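Local coordinates for fimbrial protein MyfA,Fimbrial protein MyfA,Fimbrial protein MyfA (Yersinia enterocolitica, PDB 5LND) that serves as the major subunit of Myf fimbriae, polymerising into surface fibres that are a probable virulence factor in pathogenic Yersinia enterocolitica, at residues B[62-67]-B[85-90]; B[6-11]-B[23-28]; B[40-45]-B[71-76]; B[98-103]-B[123-128]; B[15-20]-B[91-96]. All blocks are in the same frame, centred on the assembly; numbering follows the deposited sequence.

Interaction 1. Residues B[62-67]-B[85-90]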
# COMPACT_ATOMS: atom_id res chain seq x y z
N HIS B 62 10.30 -5.12 -11.19
CA HIS B 62 11.68 -5.15 -11.67
C HIS B 62 11.76 -6.04 -12.89
O HIS B 62 10.98 -6.98 -13.05
CB HIS B 62 12.61 -5.73 -10.61
CG HIS B 62 12.46 -5.10 -9.26
ND1 HIS B 62 13.18 -3.99 -8.88
CD2 HIS B 62 11.69 -5.44 -8.21
CE1 HIS B 62 12.84 -3.66 -7.64
NE2 HIS B 62 11.94 -4.52 -7.22
N THR B 63 12.73 -5.75 -13.74
CA THR B 63 12.97 -6.54 -14.94
C THR B 63 14.47 -6.58 -15.21
O THR B 63 15.16 -5.58 -15.04
CB THR B 63 12.17 -5.98 -16.16
OG1 THR B 63 12.40 -6.79 -17.31
CG2 THR B 63 12.57 -4.55 -16.48
N ASN B 64 14.96 -7.74 -15.60
CA ASN B 64 16.37 -7.90 -15.91
C ASN B 64 16.62 -7.76 -17.40
O ASN B 64 17.75 -7.92 -17.87
CB ASN B 64 16.88 -9.26 -15.44
CG ASN B 64 16.93 -9.39 -13.93
OD1 ASN B 64 17.22 -8.42 -13.22
ND2 ASN B 64 16.65 -10.59 -13.42
N GLU B 65 15.56 -7.46 -18.14
CA GLU B 65 15.64 -7.36 -19.59
C GLU B 65 15.60 -5.92 -20.07
O GLU B 65 15.99 -5.65 -21.20
CB GLU B 65 14.51 -8.15 -20.24
CG GLU B 65 14.51 -9.64 -19.93
CD GLU B 65 13.97 -9.95 -18.56
OE1 GLU B 65 13.08 -9.21 -18.10
OE2 GLU B 65 14.45 -10.90 -17.92
N LEU B 66 15.14 -4.99 -19.24
CA LEU B 66 15.01 -3.60 -19.66
C LEU B 66 15.79 -2.64 -18.76
O LEU B 66 16.01 -2.90 -17.58
CB LEU B 66 13.55 -3.18 -19.71
CG LEU B 66 12.51 -4.08 -20.39
CD1 LEU B 66 11.15 -3.47 -20.18
CD2 LEU B 66 12.75 -4.25 -21.86
N SER B 67 16.23 -1.54 -19.35
CA SER B 67 16.90 -0.50 -18.61
C SER B 67 15.84 0.44 -18.07
O SER B 67 14.68 0.35 -18.45
CB SER B 67 17.88 0.25 -19.50
OG SER B 67 18.99 -0.56 -19.81
N THR B 85 10.19 -10.25 -18.49
CA THR B 85 9.41 -10.66 -17.32
C THR B 85 9.59 -9.63 -16.22
O THR B 85 10.70 -9.17 -15.97
CB THR B 85 9.83 -12.04 -16.80
OG1 THR B 85 9.78 -13.00 -17.86
CG2 THR B 85 8.90 -12.49 -15.68
N PHE B 86 8.49 -9.25 -15.59
CA PHE B 86 8.56 -8.34 -14.46
C PHE B 86 8.35 -9.14 -13.19
O PHE B 86 7.32 -9.80 -13.02
CB PHE B 86 7.52 -7.22 -14.59
CG PHE B 86 7.76 -6.32 -15.77
CD1 PHE B 86 8.49 -5.15 -15.62
CD2 PHE B 86 7.26 -6.66 -17.03
CE1 PHE B 86 8.71 -4.31 -16.71
CE2 PHE B 86 7.49 -5.83 -18.12
CZ PHE B 86 8.21 -4.66 -17.96
N PHE B 87 9.34 -9.09 -12.30
CA PHE B 87 9.30 -9.91 -11.11
C PHE B 87 9.28 -9.05 -9.84
O PHE B 87 9.60 -7.87 -9.88
CB PHE B 87 10.50 -10.85 -11.08
CG PHE B 87 11.82 -10.14 -11.00
CD1 PHE B 87 12.35 -9.77 -9.78
CD2 PHE B 87 12.53 -9.85 -12.15
CE1 PHE B 87 13.55 -9.12 -9.71
CE2 PHE B 87 13.74 -9.19 -12.09
CZ PHE B 87 14.25 -8.82 -10.86
N LEU B 88 8.88 -9.67 -8.73
CA LEU B 88 8.94 -9.02 -7.43
C LEU B 88 10.26 -9.41 -6.78
O LEU B 88 10.72 -10.54 -6.94
CB LEU B 88 7.77 -9.48 -6.57
CG LEU B 88 6.40 -9.36 -7.22
CD1 LEU B 88 5.33 -9.73 -6.22
CD2 LEU B 88 6.19 -7.96 -7.75
N ALA B 89 10.90 -8.49 -6.07
CA ALA B 89 12.20 -8.79 -5.49
C ALA B 89 12.08 -9.76 -4.32
O ALA B 89 11.08 -9.77 -3.59
CB ALA B 89 12.92 -7.52 -5.07
N ALA B 90 13.10 -10.59 -4.14
CA ALA B 90 13.20 -11.45 -2.98
C ALA B 90 13.27 -10.60 -1.72
O ALA B 90 14.01 -9.62 -1.67
CB ALA B 90 14.44 -12.30 -3.08
O HOH W 1 9.56 -6.16 -5.69

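Interaction 2. Residues B[6-11]-B[23-28]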
# COMPACT_ATOMS: atom_id res chain seq x y z
N PHE B 6 0.77 -8.57 -22.99
CA PHE B 6 1.11 -8.38 -21.59
C PHE B 6 0.14 -9.17 -20.71
O PHE B 6 -1.06 -8.90 -20.70
CB PHE B 6 1.05 -6.90 -21.25
CG PHE B 6 1.51 -6.58 -19.87
CD1 PHE B 6 2.84 -6.74 -19.51
CD2 PHE B 6 0.62 -6.09 -18.93
CE1 PHE B 6 3.27 -6.43 -18.24
CE2 PHE B 6 1.05 -5.78 -17.65
CZ PHE B 6 2.38 -5.95 -17.31
N LYS B 7 0.67 -10.15 -19.99
CA LYS B 7 -0.15 -11.04 -19.19
C LYS B 7 0.49 -11.26 -17.85
O LYS B 7 1.70 -11.16 -17.71
CB LYS B 7 -0.29 -12.40 -19.88
CG LYS B 7 -0.96 -12.35 -21.23
CD LYS B 7 -1.39 -13.73 -21.69
CE LYS B 7 -0.22 -14.69 -21.73
NZ LYS B 7 -0.56 -15.94 -22.46
N ALA B 8 -0.33 -11.55 -16.84
CA ALA B 8 0.20 -11.98 -15.56
C ALA B 8 0.78 -13.37 -15.78
O ALA B 8 0.29 -14.12 -16.63
CB ALA B 8 -0.90 -12.01 -14.51
N THR B 9 1.81 -13.72 -15.03
CA THR B 9 2.43 -15.03 -15.18
C THR B 9 1.61 -16.11 -14.49
O THR B 9 0.63 -15.82 -13.81
CB THR B 9 3.83 -15.05 -14.65
OG1 THR B 9 3.82 -14.57 -13.30
CG2 THR B 9 4.76 -14.19 -15.50
N GLU B 10 2.03 -17.36 -14.66
CA GLU B 10 1.26 -18.51 -14.17
C GLU B 10 1.59 -18.89 -12.73
O GLU B 10 0.78 -19.52 -12.06
CB GLU B 10 1.47 -19.73 -15.07
CG GLU B 10 0.62 -19.71 -16.35
CD GLU B 10 0.92 -20.89 -17.26
OE1 GLU B 10 1.75 -21.74 -16.87
OE2 GLU B 10 0.33 -20.96 -18.36
N ASN B 11 2.77 -18.50 -12.27
CA ASN B 11 3.20 -18.87 -10.92
C ASN B 11 2.31 -18.33 -9.80
O ASN B 11 1.76 -17.23 -9.88
CB ASN B 11 4.68 -18.52 -10.69
CG ASN B 11 4.99 -17.08 -11.00
OD1 ASN B 11 4.84 -16.64 -12.13
ND2 ASN B 11 5.45 -16.35 -9.99
N PRO B 23 8.28 -13.88 -10.46
CA PRO B 23 7.61 -13.43 -11.69
C PRO B 23 6.16 -13.03 -11.45
O PRO B 23 5.42 -13.72 -10.74
CB PRO B 23 7.68 -14.66 -12.60
CG PRO B 23 8.90 -15.39 -12.12
CD PRO B 23 8.89 -15.21 -10.63
N ALA B 24 5.76 -11.92 -12.05
CA ALA B 24 4.40 -11.40 -11.89
C ALA B 24 3.73 -11.12 -13.23
O ALA B 24 2.54 -11.39 -13.41
CB ALA B 24 4.41 -10.16 -11.03
N PHE B 25 4.49 -10.56 -14.16
CA PHE B 25 3.98 -10.22 -15.48
C PHE B 25 4.95 -10.63 -16.58
O PHE B 25 6.16 -10.65 -16.37
CB PHE B 25 3.72 -8.71 -15.61
CG PHE B 25 2.62 -8.19 -14.72
CD1 PHE B 25 1.30 -8.57 -14.91
CD2 PHE B 25 2.91 -7.28 -13.72
CE1 PHE B 25 0.30 -8.07 -14.09
CE2 PHE B 25 1.92 -6.77 -12.92
CZ PHE B 25 0.61 -7.18 -13.10
N HIS B 26 4.41 -10.93 -17.75
CA HIS B 26 5.23 -11.20 -18.92
C HIS B 26 4.80 -10.31 -20.07
O HIS B 26 3.61 -10.19 -20.36
CB HIS B 26 5.14 -12.66 -19.32
CG HIS B 26 6.02 -13.02 -20.48
ND1 HIS B 26 7.40 -13.07 -20.39
CD2 HIS B 26 5.72 -13.35 -21.76
CE1 HIS B 26 7.90 -13.42 -21.56
NE2 HIS B 26 6.90 -13.60 -22.41
N LEU B 27 5.79 -9.71 -20.74
CA LEU B 27 5.53 -8.75 -21.80
C LEU B 27 6.22 -9.18 -23.08
O LEU B 27 7.35 -9.64 -23.05
CB LEU B 27 6.05 -7.37 -21.39
CG LEU B 27 6.18 -6.34 -22.51
CD1 LEU B 27 4.83 -5.89 -22.99
CD2 LEU B 27 6.98 -5.16 -22.03
N VAL B 28 5.52 -9.04 -24.21
CA VAL B 28 6.11 -9.32 -25.51
C VAL B 28 5.85 -8.17 -26.47
O VAL B 28 4.70 -7.87 -26.78
CB VAL B 28 5.54 -10.61 -26.13
CG1 VAL B 28 6.21 -10.89 -27.46
CG2 VAL B 28 5.77 -11.77 -25.19

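Interaction 3. Residues B[40-45]-B[71-76]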
# COMPACT_ATOMS: atom_id res chain seq x y z
N VAL B 40 8.64 1.22 -22.07
CA VAL B 40 7.49 0.78 -21.30
C VAL B 40 7.28 1.82 -20.21
O VAL B 40 8.10 1.93 -19.29
CB VAL B 40 7.67 -0.63 -20.70
CG1 VAL B 40 6.37 -1.11 -20.06
CG2 VAL B 40 8.11 -1.60 -21.75
N ARG B 41 6.21 2.61 -20.33
CA ARG B 41 5.96 3.71 -19.42
C ARG B 41 4.77 3.46 -18.51
O ARG B 41 3.64 3.34 -18.98
CB ARG B 41 5.68 4.99 -20.22
CG ARG B 41 6.72 5.34 -21.26
CD ARG B 41 6.52 6.75 -21.71
NE ARG B 41 7.60 7.24 -22.57
CZ ARG B 41 8.53 8.08 -22.15
NH1 ARG B 41 8.50 8.52 -20.91
NH2 ARG B 41 9.49 8.50 -22.97
N PRO B 42 5.01 3.41 -17.19
CA PRO B 42 3.92 3.21 -16.22
C PRO B 42 2.87 4.32 -16.29
O PRO B 42 3.22 5.47 -16.54
CB PRO B 42 4.63 3.28 -14.87
CG PRO B 42 6.05 2.92 -15.16
CD PRO B 42 6.33 3.47 -16.54
N THR B 43 1.61 3.98 -16.09
CA THR B 43 0.56 4.98 -16.15
C THR B 43 -0.40 4.86 -14.98
O THR B 43 -0.53 3.79 -14.38
CB THR B 43 -0.24 4.93 -17.49
OG1 THR B 43 -1.08 3.77 -17.52
CG2 THR B 43 0.69 4.94 -18.73
N GLY B 44 -1.07 5.96 -14.65
CA GLY B 44 -2.07 5.94 -13.61
C GLY B 44 -1.56 5.61 -12.22
O GLY B 44 -0.60 6.20 -11.74
N ALA B 45 -2.23 4.65 -11.58
CA ALA B 45 -1.85 4.15 -10.28
C ALA B 45 -0.41 3.65 -10.29
O ALA B 45 0.35 3.86 -9.34
CB ALA B 45 -2.79 3.05 -9.86
N ASP B 71 11.73 7.22 -14.77
CA ASP B 71 10.34 6.88 -14.51
C ASP B 71 9.76 5.78 -15.40
O ASP B 71 8.56 5.48 -15.33
CB ASP B 71 9.46 8.13 -14.64
CG ASP B 71 9.48 8.71 -16.05
OD1 ASP B 71 10.36 8.33 -16.84
OD2 ASP B 71 8.62 9.54 -16.36
N HIS B 72 10.59 5.17 -16.24
CA HIS B 72 10.09 4.17 -17.18
C HIS B 72 11.18 3.22 -17.62
O HIS B 72 12.36 3.48 -17.40
CB HIS B 72 9.45 4.83 -18.41
CG HIS B 72 10.43 5.54 -19.29
ND1 HIS B 72 10.82 6.85 -19.08
CD2 HIS B 72 11.11 5.13 -20.39
CE1 HIS B 72 11.69 7.20 -20.00
NE2 HIS B 72 11.88 6.18 -20.81
N TRP B 73 10.78 2.11 -18.23
CA TRP B 73 11.76 1.17 -18.73
C TRP B 73 11.99 1.43 -20.20
O TRP B 73 11.12 1.96 -20.89
CB TRP B 73 11.31 -0.27 -18.51
CG TRP B 73 11.29 -0.71 -17.08
CD1 TRP B 73 12.34 -1.16 -16.34
CD2 TRP B 73 10.15 -0.74 -16.21
NE1 TRP B 73 11.92 -1.47 -15.07
CE2 TRP B 73 10.58 -1.22 -14.96
CE3 TRP B 73 8.80 -0.41 -16.38
CZ2 TRP B 73 9.71 -1.38 -13.88
CZ3 TRP B 73 7.95 -0.57 -15.31
CH2 TRP B 73 8.40 -1.04 -14.08
N TRP B 74 13.17 1.07 -20.68
CA TRP B 74 13.49 1.24 -22.09
C TRP B 74 14.55 0.24 -22.48
O TRP B 74 15.23 -0.33 -21.63
CB TRP B 74 13.99 2.66 -22.36
CG TRP B 74 15.30 2.94 -21.72
CD1 TRP B 74 15.53 3.25 -20.42
CD2 TRP B 74 16.59 2.97 -22.37
NE1 TRP B 74 16.87 3.46 -20.21
CE2 TRP B 74 17.54 3.30 -21.39
CE3 TRP B 74 17.02 2.75 -23.68
CZ2 TRP B 74 18.90 3.40 -21.68
CZ3 TRP B 74 18.37 2.85 -23.96
CH2 TRP B 74 19.29 3.18 -22.96
N ILE B 75 14.69 0.03 -23.78
CA ILE B 75 15.72 -0.84 -24.30
C ILE B 75 15.95 -0.44 -25.74
O ILE B 75 15.03 -0.00 -26.44
CB ILE B 75 15.29 -2.33 -24.18
CG1 ILE B 75 16.48 -3.26 -24.37
CG2 ILE B 75 14.18 -2.66 -25.15
CD1 ILE B 75 16.12 -4.74 -24.27
N ASP B 76 17.21 -0.53 -26.18
CA ASP B 76 17.50 -0.41 -27.60
C ASP B 76 17.62 -1.82 -28.16
O ASP B 76 18.66 -2.46 -28.02
CB ASP B 76 18.81 0.34 -27.84
CG ASP B 76 18.70 1.83 -27.60
OD1 ASP B 76 17.59 2.40 -27.67
OD2 ASP B 76 19.75 2.42 -27.35
O HOH W 2 7.50 7.75 -18.39

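Interaction 4. Residues B[98-103]-B[123-128]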
# COMPACT_ATOMS: atom_id res chain seq x y z
N GLU B 98 -5.47 -8.16 -5.57
CA GLU B 98 -5.44 -8.22 -7.01
C GLU B 98 -4.68 -7.00 -7.48
O GLU B 98 -5.20 -5.89 -7.45
CB GLU B 98 -6.86 -8.22 -7.57
CG GLU B 98 -7.72 -9.36 -7.04
CD GLU B 98 -7.20 -10.71 -7.45
OE1 GLU B 98 -6.75 -10.84 -8.61
OE2 GLU B 98 -7.22 -11.64 -6.62
N TYR B 99 -3.43 -7.20 -7.89
CA TYR B 99 -2.58 -6.06 -8.18
C TYR B 99 -2.50 -5.76 -9.66
O TYR B 99 -2.09 -6.61 -10.45
CB TYR B 99 -1.19 -6.29 -7.66
CG TYR B 99 -1.03 -6.36 -6.17
CD1 TYR B 99 -0.64 -5.25 -5.45
CD2 TYR B 99 -1.21 -7.56 -5.49
CE1 TYR B 99 -0.45 -5.30 -4.10
CE2 TYR B 99 -1.02 -7.63 -4.13
CZ TYR B 99 -0.65 -6.49 -3.44
OH TYR B 99 -0.46 -6.54 -2.09
N GLN B 100 -2.86 -4.54 -10.02
CA GLN B 100 -2.91 -4.15 -11.42
C GLN B 100 -1.74 -3.28 -11.82
O GLN B 100 -1.35 -2.36 -11.11
CB GLN B 100 -4.21 -3.40 -11.69
CG GLN B 100 -4.47 -3.14 -13.15
CD GLN B 100 -5.66 -2.24 -13.38
OE1 GLN B 100 -5.91 -1.30 -12.62
NE2 GLN B 100 -6.42 -2.52 -14.44
N PHE B 101 -1.16 -3.59 -12.97
CA PHE B 101 -0.23 -2.67 -13.59
C PHE B 101 -0.85 -2.15 -14.88
O PHE B 101 -1.41 -2.91 -15.67
CB PHE B 101 1.11 -3.34 -13.87
CG PHE B 101 2.09 -2.44 -14.55
CD1 PHE B 101 2.89 -1.59 -13.80
CD2 PHE B 101 2.19 -2.43 -15.93
CE1 PHE B 101 3.80 -0.75 -14.44
CE2 PHE B 101 3.09 -1.59 -16.57
CZ PHE B 101 3.89 -0.75 -15.82
N THR B 102 -0.77 -0.84 -15.05
CA THR B 102 -1.16 -0.19 -16.28
C THR B 102 0.06 0.54 -16.82
O THR B 102 0.89 1.06 -16.05
CB THR B 102 -2.31 0.81 -16.05
OG1 THR B 102 -1.96 1.75 -15.02
CG2 THR B 102 -3.56 0.07 -15.64
N GLY B 103 0.18 0.55 -18.13
CA GLY B 103 1.29 1.23 -18.76
C GLY B 103 1.09 1.40 -20.25
O GLY B 103 0.13 0.88 -20.82
N ASP B 123 -1.57 1.09 -25.02
CA ASP B 123 -1.72 0.84 -23.59
C ASP B 123 -1.71 -0.65 -23.24
O ASP B 123 -2.33 -1.46 -23.93
CB ASP B 123 -3.04 1.39 -23.08
CG ASP B 123 -3.04 2.88 -22.94
OD1 ASP B 123 -1.97 3.50 -22.77
OD2 ASP B 123 -4.16 3.42 -22.97
N ILE B 124 -1.06 -0.98 -22.14
CA ILE B 124 -1.14 -2.34 -21.61
C ILE B 124 -1.77 -2.31 -20.23
O ILE B 124 -1.76 -1.28 -19.55
CB ILE B 124 0.25 -3.00 -21.55
CG1 ILE B 124 1.24 -2.09 -20.83
CG2 ILE B 124 0.75 -3.34 -22.94
CD1 ILE B 124 2.57 -2.75 -20.59
N SER B 125 -2.33 -3.44 -19.82
CA SER B 125 -3.00 -3.56 -18.52
C SER B 125 -3.12 -5.04 -18.16
O SER B 125 -3.53 -5.86 -18.98
CB SER B 125 -4.37 -2.87 -18.56
OG SER B 125 -5.00 -2.84 -17.29
N ALA B 126 -2.72 -5.38 -16.94
CA ALA B 126 -2.87 -6.75 -16.44
C ALA B 126 -2.95 -6.77 -14.92
O ALA B 126 -2.48 -5.84 -14.25
CB ALA B 126 -1.72 -7.63 -16.92
N THR B 127 -3.55 -7.81 -14.36
CA THR B 127 -3.65 -7.94 -12.91
C THR B 127 -3.09 -9.28 -12.47
O THR B 127 -3.33 -10.29 -13.12
CB THR B 127 -5.10 -7.77 -12.40
OG1 THR B 127 -5.90 -8.85 -12.87
CG2 THR B 127 -5.70 -6.46 -12.88
N LYS B 128 -2.33 -9.28 -11.38
CA LYS B 128 -1.77 -10.50 -10.84
C LYS B 128 -2.33 -10.71 -9.44
O LYS B 128 -2.48 -9.76 -8.67
CB LYS B 128 -0.24 -10.40 -10.80
CG LYS B 128 0.48 -11.55 -10.15
CD LYS B 128 0.38 -12.80 -10.98
CE LYS B 128 1.16 -13.92 -10.35
NZ LYS B 128 0.91 -15.18 -11.07

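Interaction 5. Residues B[15-20]-B[91-96]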
# COMPACT_ATOMS: atom_id res chain seq x y z
N SER B 15 0.75 -14.38 0.04
CA SER B 15 1.19 -13.29 0.90
C SER B 15 2.36 -13.69 1.80
O SER B 15 2.52 -14.86 2.13
CB SER B 15 0.05 -12.80 1.77
OG SER B 15 -0.52 -13.87 2.49
N GLY B 16 3.17 -12.71 2.17
CA GLY B 16 4.31 -12.96 3.03
C GLY B 16 5.60 -12.57 2.35
O GLY B 16 5.60 -12.09 1.23
N LYS B 17 6.71 -12.79 3.05
CA LYS B 17 8.01 -12.40 2.54
C LYS B 17 8.45 -13.38 1.45
O LYS B 17 8.36 -14.59 1.62
CB LYS B 17 9.02 -12.36 3.67
CG LYS B 17 10.28 -11.57 3.38
CD LYS B 17 11.18 -11.53 4.60
CE LYS B 17 12.57 -11.00 4.28
NZ LYS B 17 12.63 -9.53 4.09
N LEU B 18 8.90 -12.83 0.33
CA LEU B 18 9.33 -13.63 -0.79
C LEU B 18 10.72 -14.16 -0.53
O LEU B 18 11.58 -13.41 -0.05
CB LEU B 18 9.32 -12.78 -2.06
CG LEU B 18 7.97 -12.22 -2.49
CD1 LEU B 18 8.13 -11.22 -3.62
CD2 LEU B 18 7.04 -13.34 -2.92
N ASP B 19 10.94 -15.45 -0.81
CA ASP B 19 12.27 -16.02 -0.65
C ASP B 19 13.13 -15.58 -1.82
O ASP B 19 14.33 -15.35 -1.69
CB ASP B 19 12.24 -17.56 -0.62
CG ASP B 19 10.97 -18.12 0.00
OD1 ASP B 19 10.89 -18.21 1.25
OD2 ASP B 19 10.06 -18.49 -0.77
N ALA B 20 12.47 -15.44 -2.97
CA ALA B 20 13.16 -15.31 -4.25
C ALA B 20 12.51 -14.28 -5.16
O ALA B 20 11.37 -13.88 -4.95
CB ALA B 20 13.20 -16.64 -4.95
N GLY B 91 12.52 -10.99 -0.69
CA GLY B 91 12.55 -10.28 0.58
C GLY B 91 11.41 -9.29 0.75
O GLY B 91 11.20 -8.77 1.86
N ASP B 92 10.69 -9.03 -0.33
CA ASP B 92 9.52 -8.16 -0.29
C ASP B 92 8.37 -8.81 0.48
O ASP B 92 8.00 -9.95 0.22
CB ASP B 92 9.06 -7.79 -1.71
CG ASP B 92 9.81 -6.58 -2.27
OD1 ASP B 92 11.02 -6.46 -2.02
OD2 ASP B 92 9.16 -5.76 -2.96
N GLU B 93 7.83 -8.07 1.45
CA GLU B 93 6.69 -8.53 2.21
C GLU B 93 5.43 -8.11 1.49
O GLU B 93 5.10 -6.93 1.46
CB GLU B 93 6.72 -7.96 3.62
CG GLU B 93 7.96 -8.40 4.39
CD GLU B 93 7.70 -8.50 5.88
OE1 GLU B 93 6.61 -8.08 6.32
OE2 GLU B 93 8.60 -9.00 6.61
N VAL B 94 4.74 -9.07 0.90
CA VAL B 94 3.62 -8.79 0.02
C VAL B 94 2.31 -9.27 0.62
O VAL B 94 2.20 -10.40 1.07
CB VAL B 94 3.80 -9.47 -1.33
CG1 VAL B 94 2.61 -9.19 -2.21
CG2 VAL B 94 5.07 -8.97 -2.00
N LYS B 95 1.31 -8.40 0.60
CA LYS B 95 0.01 -8.73 1.13
C LYS B 95 -0.87 -9.26 0.02
O LYS B 95 -0.60 -9.04 -1.15
CB LYS B 95 -0.62 -7.49 1.74
CG LYS B 95 0.23 -6.87 2.82
CD LYS B 95 -0.59 -5.97 3.73
CE LYS B 95 -0.02 -5.95 5.15
NZ LYS B 95 -0.00 -4.59 5.77
N ALA B 96 -1.94 -9.96 0.40
CA ALA B 96 -2.88 -10.50 -0.57
C ALA B 96 -3.56 -9.37 -1.32
O ALA B 96 -3.73 -8.28 -0.79
CB ALA B 96 -3.91 -11.38 0.12

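Interaction 1. Residues B[62-67]-B[85-90]
His62 and Phe87 form the centre of this contact, a single antiparallel bridge that joins the loop between strands 58-60 and 67-69 to 81-88, the outermost strand of the three-stranded sheet of the Ig-like sandwich. Phe87 N donates to His62 O at 2.8 Å, and His62 N returns the bond to Phe87 O at 3.1 Å, both in the carbonyl plane. With chi1 at 64°, Phe87 CG sits in the crowded position between backbone N and carbonyl carbon, which lays the ring across His62. CB of His62 rests over one face, 3.8 Å from the centroid of the Phe87 ring, in a CH-pi contact. The Asn64 side chain crosses Phe87 at about a right angle, its amide tilted 48° to the ring, with Asn64 ND2 3.5 Å from Phe87 CE2. Further out, Glu65 OE1 is gripped twice, by Thr85 N at 3.1 Å and by Thr63 OG1 at 2.6 Å, each approaching from above the carboxylate plane. Thr63 OG1, anti to its backbone N, thereby holds the carboxylate at the strand. A water accepts from Ala89 N and, weakly, from His62 NE2. Leu66 and Thr63 also pack on Trp73 of strand 72-75, while Phe86 bonds through its backbone to Ala24 and Phe25 of strand 22-30.

Interaction 2. Residues B[6-11]-B[23-28]
The ring of Phe25 has Phe6 over one face and the Lys7 carbonyl oxygen at its edge, while the edge of the Phe6 ring meets CB of Leu27. Phe6 CZ comes within 3.4 Å of Phe25 CG, yet the two rings, tilted 30° to each other, are strongly offset and share little face. Phe6 CG is anti to its backbone N (chi1 -175°), which swings the ring across to Phe25 on the partner strand. The backbones pair antiparallel: Lys7 N donates to His26 O at 3.0 Å, and His26 N to Lys7 O at 2.7 Å, nearly along the C=O axis. This joins the neighbouring strands 3-8 and 22-30 in one sheet of the Ig-like sandwich, where Ala24 and Phe25 both face Phe86 in a classic beta bulge. At the bulge, Thr9 N donates to Ala24 O at 2.9 Å, from above the carbonyl plane. Beyond strand 3-8, Asn11 ND2 donates to a lone pair of Pro23 O at 2.7 Å. Thr9 OG1 donates to Asn11 OD1 at 2.6 Å, fixing the rotation of that amide.

Interaction 3. Residues B[40-45]-B[71-76]
Two backbone bonds close the tight half of this contact: Val40 N donates to Trp73 O at 2.8 Å, and Trp73 N to Val40 O at 2.9 Å. Val40 and Trp73 turn their side chains to the same face of the sheet. Pro42 packs at the strand end, its CD 3.2 Å from Asp71 O and its CG 4.0 Å from Trp73 CZ3, approaching the indole at about a right angle. The looser, water-bridged side is at Arg41 and Asp71. There the extended Arg41 chain runs alongside His72, placing NH1 over one face of the imidazole at 3.4 Å from ND1, with no hydrogen bond between them and the planes 33° apart. His72 ND1 instead donates to Asp71 OD1 at 2.7 Å, within its own ring plane, so the carboxylate fixes the imidazole's rotation. A water spans Arg41 NH1 and, weakly, Asp71 OD2. The main partner of Arg41 is Glu106, which forms a salt bridge with NE. In the sheet, strand 37-52 lies between strands 72-75 and 97-108, and Trp73 meets Trp68 and Phe86 edge-to-face in the sandwich interior.

Interaction 4. Residues B[98-103]-B[123-128]
Gln100 runs outward over its partner strand. Its CB lies 3.6 Å from Thr127 CG2, its CG sits 3.5 Å from Ala126 O, and its CD is 4.0 Å from Ser125 OG. At the tip, NE2 approaches Ser125 OG to 3.2 Å. CG anti to the backbone N (chi1 -171°) and an extended chain beyond it carry the side chain diagonally from its pair partner Thr127 to Ser125. The backbones form three antiparallel hydrogen-bonded pairs: Tyr99 with Lys128, Phe101 with Ala126, and Gly103 with Ile124. The tightest rung is Ile124 N to Gly103 O, 2.6 Å, while Phe101 N meets Ala126 O nearly along the C=O axis. On the inward face, Ile124 CG1 occupies the crowded position (chi1 51°) and reaches 3.2 Å from Gly103 O, where glycine leaves room beside the Phe101 ring. Pairing of strand 118-130 across an unmodelled link is consistent with the donor strand that completes the Ig-like fold of this self-complemented subunit. Its inward residues Ile124 and Ala126 pack on Phe6 of strand 3-8, Lys128 NZ bonds to the carbonyls of Thr9 and Asn11, and strand 97-108 pairs on its other edge with strand 37-52, through Thr102 and Thr43.

Interaction 5. Residues B[15-20]-B[91-96]
The two short segments run nearly antiparallel, their end-to-end directions 164° apart, and pair through a brief ladder. Gly16 N donates to Val94 O at 2.7 Å in the carbonyl plane, whereas the return bond from Val94 N to Gly16 O is longer at 3.2 Å and comes from well above that plane. Leu18 closes the end of the ladder with both its backbone groups: its N reaches Asp92 O at 3.0 Å, and its O takes the N-H of Gly91 at 2.7 Å. Positive phi at Gly16 (120°) and Gly91 (99°) would press a beta carbon against the preceding carbonyl oxygen, which only glycine readily avoids. Among side chains, Lys17 carries the polar contact. Extended from CB and bent at its last torsion, it curls over Gly91 so that NZ meets a lone pair of Gly91 O at 2.8 Å. The Glu93 carboxylate lies nearby, OE2 4.8 Å from Lys17 NZ and not in contact; Glu93 OE1 bonds instead to Gly78 N of the second subunit. Toward the sandwich, Leu18 CD1 packs 4.1 Å from Val94 CG2. Lys95 NZ bonds to Arg81 O of the second subunit and forms a salt bridge with Asp77 of that subunit, while Ser15 OG bonds to Glu132 near the C terminus. Such a short two-stranded antiparallel ribbon, separate from the main sheets, joins loops at one end of the Ig-like beta sandwich.

How the interactions relate
From the N terminus, interaction 2 comes first, folding 6-11 back on 23-28. Within that loop 15-20 begins interaction 5, whose partner 91-96 lies far along the chain, so the two cross. The long loop of interaction 5 encloses interactions 3 and 1, which themselves alternate: 40-45, 62-67, 71-76, 85-90. Interaction 4 follows in series as the terminal hairpin. Spatially, interactions 1 and 2 share a sheet through strands 81-88 and 22-30, and interactions 3 and 4 share the other through strands 37-52 and 97-108. The halves meet where Phe6 packs on Ala126, Leu27 on Val40 and Thr63 on Trp73, while interaction 5 closes one end of the sandwich.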